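Local coordinates for protein carboxylic ester hydrolase (PDB 7K4O) that probably hydrolyses ester bonds in tannins as a secreted fungal serine esterase of the tannase and feruloyl esterase family, at residues V533-Q536 against R537-D540. Numbering follows the deposited sequence.
Sequences VYNQ and RSID. With NAG (2-acetamido-2-deoxy-beta-D-glucopyranose), chain D; NAG (2-acetamido-2-deoxy-beta-D-glucopyranose), chain B.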
# COMPACT_ATOMS: atom_id res chain seq x y z
N VAL A 533 4.12 23.95 5.89
CA VAL A 533 4.33 24.64 7.19
C VAL A 533 4.56 23.63 8.30
O VAL A 533 4.04 22.52 8.26
CB VAL A 533 3.16 25.57 7.54
CG1 VAL A 533 2.92 26.57 6.41
CG2 VAL A 533 1.91 24.80 7.88
N TYR A 534 5.31 24.08 9.28
CA TYR A 534 5.58 23.34 10.53
C TYR A 534 4.53 23.74 11.56
O TYR A 534 4.53 24.89 11.97
CB TYR A 534 6.98 23.61 11.04
CG TYR A 534 7.34 22.66 12.14
CD1 TYR A 534 7.03 22.94 13.46
CD2 TYR A 534 7.99 21.46 11.87
CE1 TYR A 534 7.32 22.05 14.49
CE2 TYR A 534 8.29 20.56 12.88
CZ TYR A 534 7.93 20.84 14.19
OH TYR A 534 8.25 19.99 15.20
N ASN A 535 3.72 22.80 12.01
CA ASN A 535 2.62 23.08 12.99
C ASN A 535 2.62 21.97 14.03
O ASN A 535 2.18 20.86 13.72
CB ASN A 535 1.30 23.20 12.27
CG ASN A 535 0.19 23.63 13.19
OD1 ASN A 535 -0.53 22.79 13.69
ND2 ASN A 535 0.05 24.93 13.44
N GLN A 536 3.20 22.24 15.18
CA GLN A 536 3.41 21.22 16.24
C GLN A 536 2.08 20.56 16.63
O GLN A 536 2.06 19.34 16.84
CB GLN A 536 4.10 21.81 17.45
CG GLN A 536 4.60 20.75 18.41
CD GLN A 536 5.70 19.94 17.75
OE1 GLN A 536 6.75 20.47 17.37
NE2 GLN A 536 5.45 18.64 17.60
N ARG A 537 1.03 21.33 16.78
CA ARG A 537 -0.28 20.78 17.20
C ARG A 537 -0.74 19.74 16.18
O ARG A 537 -1.25 18.66 16.57
CB ARG A 537 -1.26 21.95 17.34
CG ARG A 537 -2.58 21.59 18.00
CD ARG A 537 -3.38 22.88 18.29
NE ARG A 537 -4.01 23.38 17.08
CZ ARG A 537 -5.29 23.16 16.72
NH1 ARG A 537 -5.72 23.62 15.57
NH2 ARG A 537 -6.15 22.52 17.50
N SER A 538 -0.61 20.03 14.89
CA SER A 538 -0.99 19.07 13.83
C SER A 538 -0.07 17.85 13.90
O SER A 538 -0.59 16.74 13.79
CB SER A 538 -0.93 19.74 12.48
OG SER A 538 -1.96 20.71 12.34
N ILE A 539 1.24 18.07 14.01
CA ILE A 539 2.21 16.93 14.01
C ILE A 539 1.82 16.01 15.16
O ILE A 539 1.78 14.79 14.96
CB ILE A 539 3.64 17.44 14.11
CG1 ILE A 539 4.02 18.15 12.81
CG2 ILE A 539 4.61 16.35 14.50
CD1 ILE A 539 5.23 19.00 12.94
N ASP A 540 1.51 16.58 16.32
CA ASP A 540 1.21 15.77 17.54
C ASP A 540 -0.05 14.95 17.30
O ASP A 540 -0.15 13.86 17.90
CB ASP A 540 1.05 16.63 18.78
CG ASP A 540 2.32 17.29 19.28
OD1 ASP A 540 3.43 16.98 18.78
OD2 ASP A 540 2.18 18.21 20.12
C1 NAG D . 9.64 27.30 11.84
C2 NAG D . 8.64 27.81 10.84
C3 NAG D . 8.75 29.33 10.70
C4 NAG D . 8.75 30.00 12.07
C5 NAG D . 9.84 29.39 12.95
C6 NAG D . 9.88 30.02 14.34
C7 NAG D . 7.88 26.68 8.84
C8 NAG D . 8.28 26.07 7.53
N2 NAG D . 8.88 27.24 9.53
O3 NAG D . 7.65 29.81 9.94
O4 NAG D . 9.02 31.38 11.88
O5 NAG D . 9.49 28.00 13.08
O6 NAG D . 8.66 29.65 14.99
O7 NAG D . 6.72 26.60 9.24
C1 NAG B . 11.68 22.81 13.67
C2 NAG B . 11.53 24.03 14.54
C3 NAG B . 10.38 24.87 14.02
C4 NAG B . 10.70 25.27 12.62
C5 NAG B . 10.88 24.00 11.76
C6 NAG B . 11.22 24.32 10.33
C7 NAG B . 12.12 23.84 16.88
C8 NAG B . 11.84 23.29 18.23
N2 NAG B . 11.29 23.56 15.89
O3 NAG B . 10.18 25.99 14.86
O4 NAG B . 9.52 25.86 12.12
O5 NAG B . 11.90 23.21 12.33
O6 NAG B . 11.02 23.18 9.49
O7 NAG B . 13.06 24.55 16.68
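Asn535 and Ser538 meet where a loop turns into helix 536-541. With its CG anti to the backbone N (chi1 -173°), the Asn535 amide swings toward the first helical turn, and OD1 accepts twice: from Ser538 N at 3.0 Å and from Ser538 OG at 2.9 Å. The two donors arrive from opposite faces of the amide plane, so the oxygen is gripped on both sides; Arg265 donates to the same hydroxyl. Ile539 N also donates to Asn535 O.

The tight part lies at Tyr534 and the buried Ile539, whose CD1 comes within 3.4 Å of Tyr534 CE2. Ile539 CD1 sits over one face of the Tyr534 ring, 3.7 Å from its centroid and 23° off the normal, a CH-pi contact. A glycan residue, NAG of chain B, covers the opposite face, sandwiching the phenol between sugar and aliphatic carbon. Tyr534 OH donates to Gln536 OE1 at 2.7 Å.

On the solvent side, where Gln536, Arg537 and Asp540 are exposed, polar bonds replace the packing. There Gln536, bent at chi2, sends NE2 to Asp540 OD1 at 2.9 Å, meeting the oxygen from above the carboxylate plane, while Arg537 leads away to a salt bridge with Asp272. Before the helix, Tyr534 N donates to O7 of NAG of chain D (2.9 Å). Asn535 OD1 accepting from Ser538 N is an Asn N-cap, here following strand 529-533 beside an N-linked glycan.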